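Local coordinates for protein colicin-B (Escherichia coli, PDB 1RH1) that kills Escherichia coli and close relatives by forming a channel that depolarises the cytoplasmic membrane and dissipates cellular energy, at residues I69-L74 and I242-V247; T320-T325 and E353-F358. All coordinates share one frame; numbering follows the deposited sequence.

Interaction 1. Residues I69-L74 and I242-V247; sequences IRRIIL and IQEDGV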
loop_
_atom_site.group_PDB
_atom_site.type_symbol
_atom_site.label_atom_id
_atom_site.label_comp_id
_atom_site.label_asym_id
_atom_site.label_seq_id
_atom_site.Cartn_x
_atom_site.Cartn_y
_atom_site.Cartn_z
ATOM N N ILE A 69 13.414 -16.462 -20.391
ATOM C CA ILE A 69 11.987 -16.797 -20.459
ATOM C C ILE A 69 11.674 -17.867 -21.488
ATOM O O ILE A 69 12.187 -17.870 -22.614
ATOM C CB ILE A 69 11.124 -15.576 -20.822
ATOM C CG1 ILE A 69 11.373 -14.440 -19.870
ATOM C CG2 ILE A 69 9.659 -15.943 -20.729
ATOM C CD1 ILE A 69 10.611 -13.179 -20.272
ATOM N N ARG A 70 10.779 -18.760 -21.034
ATOM C CA ARG A 70 10.299 -19.904 -21.791
ATOM C C ARG A 70 8.808 -20.155 -21.626
ATOM O O ARG A 70 8.197 -20.089 -20.561
ATOM C CB ARG A 70 11.027 -21.159 -21.371
ATOM C CG ARG A 70 12.513 -21.141 -21.592
ATOM C CD ARG A 70 12.900 -21.311 -23.038
ATOM N NE ARG A 70 13.922 -22.344 -23.064
ATOM C CZ ARG A 70 14.273 -23.053 -24.134
ATOM N NH1 ARG A 70 13.691 -22.847 -25.317
ATOM N NH2 ARG A 70 15.201 -24.003 -23.983
ATOM N N ARG A 71 8.289 -20.483 -22.801
ATOM C CA ARG A 71 6.904 -20.797 -23.040
ATOM C C ARG A 71 6.715 -22.297 -22.854
ATOM O O ARG A 71 7.130 -23.142 -23.655
ATOM C CB ARG A 71 6.651 -20.292 -24.433
ATOM C CG ARG A 71 5.250 -20.403 -24.932
ATOM C CD ARG A 71 5.134 -19.523 -26.155
ATOM N NE ARG A 71 3.769 -19.642 -26.637
ATOM C CZ ARG A 71 2.828 -18.725 -26.380
ATOM N NH1 ARG A 71 3.096 -17.630 -25.659
ATOM N NH2 ARG A 71 1.590 -18.907 -26.851
ATOM N N ILE A 72 6.143 -22.596 -21.683
ATOM C CA ILE A 72 5.919 -23.962 -21.215
ATOM C C ILE A 72 4.422 -24.274 -21.259
ATOM O O ILE A 72 3.574 -23.506 -20.807
ATOM C CB ILE A 72 6.607 -24.023 -19.795
ATOM C CG1 ILE A 72 8.071 -24.184 -20.092
ATOM C CG2 ILE A 72 6.281 -25.207 -18.916
ATOM C CD1 ILE A 72 8.912 -23.770 -18.904
ATOM N N ILE A 73 4.140 -25.418 -21.909
ATOM C CA ILE A 73 2.794 -25.879 -22.245
ATOM C C ILE A 73 2.327 -27.020 -21.361
ATOM O O ILE A 73 3.055 -27.995 -21.244
ATOM C CB ILE A 73 2.800 -26.311 -23.741
ATOM C CG1 ILE A 73 3.262 -25.208 -24.656
ATOM C CG2 ILE A 73 1.391 -26.644 -24.156
ATOM C CD1 ILE A 73 3.443 -25.714 -26.091
ATOM N N LEU A 74 1.149 -26.982 -20.733
ATOM C CA LEU A 74 0.670 -28.089 -19.895
ATOM C C LEU A 74 0.127 -29.190 -20.784
ATOM O O LEU A 74 -0.580 -28.887 -21.749
ATOM C CB LEU A 74 -0.428 -27.603 -18.957
ATOM C CG LEU A 74 -0.977 -28.532 -17.901
ATOM C CD1 LEU A 74 0.119 -29.007 -16.980
ATOM C CD2 LEU A 74 -1.986 -27.782 -17.064
ATOM N N ILE A 242 17.838 -18.136 -27.811
ATOM C CA ILE A 242 16.598 -18.682 -27.245
ATOM C C ILE A 242 15.512 -17.600 -27.410
ATOM O O ILE A 242 15.215 -16.788 -26.520
ATOM C CB ILE A 242 16.773 -19.088 -25.718
ATOM C CG1 ILE A 242 17.721 -20.220 -25.459
ATOM C CG2 ILE A 242 15.473 -19.693 -25.248
ATOM C CD1 ILE A 242 19.161 -20.047 -25.921
ATOM N N GLN A 243 14.983 -17.535 -28.640
ATOM C CA GLN A 243 13.920 -16.596 -28.989
ATOM C C GLN A 243 12.582 -17.294 -28.870
ATOM O O GLN A 243 12.341 -18.260 -29.587
ATOM C CB GLN A 243 14.072 -16.105 -30.422
ATOM C CG GLN A 243 15.466 -15.579 -30.674
ATOM C CD GLN A 243 15.636 -14.890 -32.017
ATOM O OE1 GLN A 243 15.217 -13.744 -32.174
ATOM N NE2 GLN A 243 16.272 -15.542 -33.000
ATOM N N GLU A 244 11.716 -16.869 -27.951
ATOM C CA GLU A 244 10.389 -17.456 -27.823
ATOM C C GLU A 244 9.397 -16.705 -28.682
ATOM O O GLU A 244 9.611 -15.527 -29.004
ATOM C CB GLU A 244 9.876 -17.404 -26.395
ATOM C CG GLU A 244 10.484 -18.433 -25.451
ATOM C CD GLU A 244 10.229 -19.891 -25.820
ATOM O OE1 GLU A 244 11.092 -20.717 -25.526
ATOM O OE2 GLU A 244 9.179 -20.206 -26.392
ATOM N N ASP A 245 8.314 -17.366 -29.095
ATOM C CA ASP A 245 7.325 -16.665 -29.877
ATOM C C ASP A 245 6.366 -15.991 -28.898
ATOM O O ASP A 245 5.898 -16.566 -27.905
ATOM C CB ASP A 245 6.620 -17.667 -30.805
ATOM C CG ASP A 245 7.517 -18.274 -31.899
ATOM O OD1 ASP A 245 8.279 -17.531 -32.523
ATOM O OD2 ASP A 245 7.453 -19.488 -32.139
ATOM N N GLY A 246 6.175 -14.694 -29.167
ATOM C CA GLY A 246 5.305 -13.837 -28.377
ATOM C C GLY A 246 5.963 -13.190 -27.171
ATOM O O GLY A 246 5.249 -12.645 -26.317
ATOM N N VAL A 247 7.310 -13.312 -27.114
ATOM C CA VAL A 247 8.168 -12.782 -26.051
ATOM C C VAL A 247 9.314 -12.056 -26.730
ATOM O O VAL A 247 10.346 -12.612 -27.119
ATOM C CB VAL A 247 8.761 -13.908 -25.125
ATOM C CG1 VAL A 247 9.823 -13.375 -24.165
ATOM C CG2 VAL A 247 7.671 -14.438 -24.221
#
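Arg70 and Glu244 form a salt bridge between strand 70-73 and the loop facing it: NH1 of Arg70 lies 3.4 Å from OE1 of Glu244. As a hydrogen bond it is weak by length, yet it is nearly straight, 173° at the hydrogen. The carboxylate oxygen sits at the edge of the guanidinium, in its plane, although the two flat groups are turned 53° against each other. Arg70 gets there by folding back: its chain bends at chi2 and chi3, and CD passes 3.1 Å from the same OE1. Its firmer polar bond goes elsewhere, from NE to the carbonyl of Val63 in the neighbouring strand 62-64. Over one face of this guanidinium lies the methyl CG2 of Ile242, 3.4 Å above the plane and offset toward the rim.

Glu244 is bent too, at chi2 (-62°), which turns CD toward the strand. Its other oxygen, OE2, meets aliphatic carbon, 3.2 Å from CB of Arg71. The Arg71 chain runs extended from CG to NE beside the loop, with CD 3.5 Å from the backbone O of Asp245; its guanidinium is further served by a long, weak ion pair with Glu135. Glu244 also opens a type II turn ending at Val247, where Gly246 carries a positive phi.

Beyond the turn the contact becomes apolar. CD1 of Ile69 reaches CG1 of Val247 at 4.0 Å, and both residues also pack on Ala126 and Leu141, joining the two beta-sheets of the N-terminal region. One carboxylate thus faces two arginine chains, bridging one and lying against the hydrocarbon of the other, so its charge is probably balanced mainly by Arg70, in a surface contact where both charged residues are partly exposed.

Interaction 2. Residues T320-T325 and E353-F358; sequences TVLTKT and ENINNF
Leu322 and Asn356 lie where the two antiparallel helices come nearest, their CA atoms 5.3 Å apart, with the short axes 8.2 Å apart at closest approach and 171° between their directions. The pair is a helical hairpin of the all-helical pore-forming domain of colicins: the C-terminal half of the long helix 291-340 packs against helix 342-357, which follows it after a tight reversal.

Leu322 carries the centre. Its branch CD2 does the touching, 3.1 Å from the backbone O of Ile355, the closest contact here, and 3.8 Å from CG2 of the same residue, the two side chains crossing obliquely. More loosely, this methyl also meets CB of Phe358, whose ring leads away toward Leu461 of helix 457-472. One turn further along, Thr325 meets Ile355 at about a right angle. Its methyl CG2 stands 3.7 Å from both CG2 and CD1 of the isoleucine, so that branch touches two methyls at once. Ile355 reaches on to Ile329 and Ile497, extending the apolar layer past this pair of segments.

The hydroxyl of Thr325 is turned back to its own helix instead, its OG1 donating to the carbonyl O of Val321 at 2.6 Å. That oxygen takes the backbone N of Thr325 as well, the two donors arriving from opposite faces of its plane; Ser462 of helix 457-472 adds weak bonds to both OG1 and this carbonyl.

At the more exposed flank, Asn356 swings its amide across to the long helix. CG is anti to the backbone N (chi1 -150°), and ND2 ends up 3.3 Å from CA of Thr323 and 3.4 Å from the carbonyl O of Leu322.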
loop_
_atom_site.group_PDB
_atom_site.type_symbol
_atom_site.label_atom_id
_atom_site.label_comp_id
_atom_site.label_asym_id
_atom_site.label_seq_id
_atom_site.Cartn_x
_atom_site.Cartn_y
_atom_site.Cartn_z
ATOM N N THR A 320 -1.048 16.532 8.190
ATOM C CA THR A 320 -0.401 17.824 8.306
ATOM C C THR A 320 -1.285 18.827 9.023
ATOM O O THR A 320 -0.742 19.668 9.736
ATOM C CB THR A 320 0.013 18.421 6.913
ATOM O OG1 THR A 320 -1.113 19.071 6.369
ATOM C CG2 THR A 320 0.497 17.375 5.926
ATOM N N VAL A 321 -2.619 18.796 8.874
ATOM C CA VAL A 321 -3.448 19.776 9.583
ATOM C C VAL A 321 -3.600 19.367 11.036
ATOM O O VAL A 321 -3.736 20.208 11.919
ATOM C CB VAL A 321 -4.872 19.947 8.940
ATOM C CG1 VAL A 321 -4.607 20.225 7.486
ATOM C CG2 VAL A 321 -5.785 18.744 9.019
ATOM N N LEU A 322 -3.533 18.069 11.312
ATOM C CA LEU A 322 -3.585 17.641 12.687
ATOM C C LEU A 322 -2.264 18.011 13.364
ATOM O O LEU A 322 -2.337 18.479 14.506
ATOM C CB LEU A 322 -3.851 16.120 12.746
ATOM C CG LEU A 322 -5.242 15.571 12.391
ATOM C CD1 LEU A 322 -5.117 14.084 12.157
ATOM C CD2 LEU A 322 -6.251 15.837 13.492
ATOM N N THR A 323 -1.077 17.905 12.708
ATOM C CA THR A 323 0.151 18.279 13.407
ATOM C C THR A 323 0.230 19.776 13.593
ATOM O O THR A 323 0.585 20.192 14.690
ATOM C CB THR A 323 1.451 17.870 12.707
ATOM O OG1 THR A 323 1.544 18.613 11.504
ATOM C CG2 THR A 323 1.505 16.374 12.480
ATOM N N LYS A 324 -0.109 20.604 12.599
ATOM C CA LYS A 324 -0.168 22.030 12.841
ATOM C C LYS A 324 -1.203 22.344 13.931
ATOM O O LYS A 324 -0.899 23.181 14.780
ATOM C CB LYS A 324 -0.530 22.772 11.555
ATOM C CG LYS A 324 -0.426 24.306 11.591
ATOM C CD LYS A 324 1.001 24.727 11.930
ATOM C CE LYS A 324 1.362 26.181 11.619
ATOM N NZ LYS A 324 0.665 27.150 12.440
ATOM N N THR A 325 -2.375 21.690 14.024
ATOM C CA THR A 325 -3.349 22.026 15.059
ATOM C C THR A 325 -2.785 21.795 16.445
ATOM O O THR A 325 -2.835 22.673 17.298
ATOM C CB THR A 325 -4.629 21.200 14.874
ATOM O OG1 THR A 325 -5.168 21.620 13.641
ATOM C CG2 THR A 325 -5.683 21.436 15.926
ATOM N N GLU A 353 -2.558 16.269 22.231
ATOM C CA GLU A 353 -2.241 14.838 22.092
ATOM C C GLU A 353 -3.415 14.142 21.415
ATOM O O GLU A 353 -3.261 13.463 20.398
ATOM C CB GLU A 353 -1.998 14.175 23.456
ATOM C CG GLU A 353 -0.603 14.420 24.070
ATOM C CD GLU A 353 -0.395 14.118 25.576
ATOM O OE1 GLU A 353 -1.020 13.193 26.124
ATOM O OE2 GLU A 353 0.415 14.823 26.205
ATOM N N ASN A 354 -4.620 14.389 21.934
ATOM C CA ASN A 354 -5.833 13.848 21.364
ATOM C C ASN A 354 -6.120 14.238 19.924
ATOM O O ASN A 354 -6.674 13.446 19.158
ATOM C CB ASN A 354 -6.986 14.267 22.225
ATOM C CG ASN A 354 -7.258 13.231 23.285
ATOM O OD1 ASN A 354 -6.468 13.012 24.203
ATOM N ND2 ASN A 354 -8.405 12.568 23.132
ATOM N N ILE A 355 -5.756 15.465 19.546
ATOM C CA ILE A 355 -5.996 15.904 18.188
ATOM C C ILE A 355 -4.939 15.252 17.309
ATOM O O ILE A 355 -5.267 14.717 16.240
ATOM C CB ILE A 355 -5.916 17.456 18.087
ATOM C CG1 ILE A 355 -6.994 18.114 18.914
ATOM C CG2 ILE A 355 -6.133 17.881 16.652
ATOM C CD1 ILE A 355 -6.970 19.651 18.910
ATOM N N ASN A 356 -3.687 15.221 17.799
ATOM C CA ASN A 356 -2.598 14.702 17.006
ATOM C C ASN A 356 -2.722 13.222 16.716
ATOM O O ASN A 356 -2.013 12.686 15.871
ATOM C CB ASN A 356 -1.280 14.941 17.686
ATOM C CG ASN A 356 -0.222 15.093 16.611
ATOM O OD1 ASN A 356 0.565 14.201 16.310
ATOM N ND2 ASN A 356 -0.210 16.248 15.963
ATOM N N ASN A 357 -3.648 12.550 17.388
ATOM C CA ASN A 357 -3.930 11.144 17.131
ATOM C C ASN A 357 -5.341 10.865 16.618
ATOM O O ASN A 357 -5.664 9.750 16.209
ATOM C CB ASN A 357 -3.726 10.343 18.402
ATOM C CG ASN A 357 -2.347 10.500 18.989
ATOM O OD1 ASN A 357 -2.231 10.416 20.207
ATOM N ND2 ASN A 357 -1.310 10.738 18.175
ATOM N N PHE A 358 -6.184 11.900 16.636
ATOM C CA PHE A 358 -7.568 11.864 16.234
ATOM C C PHE A 358 -7.825 11.338 14.839
ATOM O O PHE A 358 -8.971 11.132 14.481
ATOM C CB PHE A 358 -8.082 13.241 16.365
ATOM C CG PHE A 358 -9.572 13.279 16.469
ATOM C CD1 PHE A 358 -10.139 13.114 17.717
ATOM C CD2 PHE A 358 -10.342 13.522 15.336
ATOM C CE1 PHE A 358 -11.518 13.193 17.847
ATOM C CE2 PHE A 358 -11.709 13.601 15.462
ATOM C CZ PHE A 358 -12.292 13.436 16.716
#

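Interaction 1 lies at the surface of the N-terminal, beta-rich part of colicin B, whereas interaction 2 is buried in the helical pore-forming domain; their centres are 55 Å apart, on opposite sides of the chain's centre, and they share no secondary-structure element. The chemistry follows the setting. Between 69-74 and 242-247, a strand and an irregular loop distant in sequence meet through a weak salt bridge, the hydrocarbon of the arginines and a small apolar pair. Between 320-325 and 353-358, helices close in sequence meet mainly through apolar side chains. Helix 291-340, which supplies one side of interaction 2, also spans the gap between the two regions.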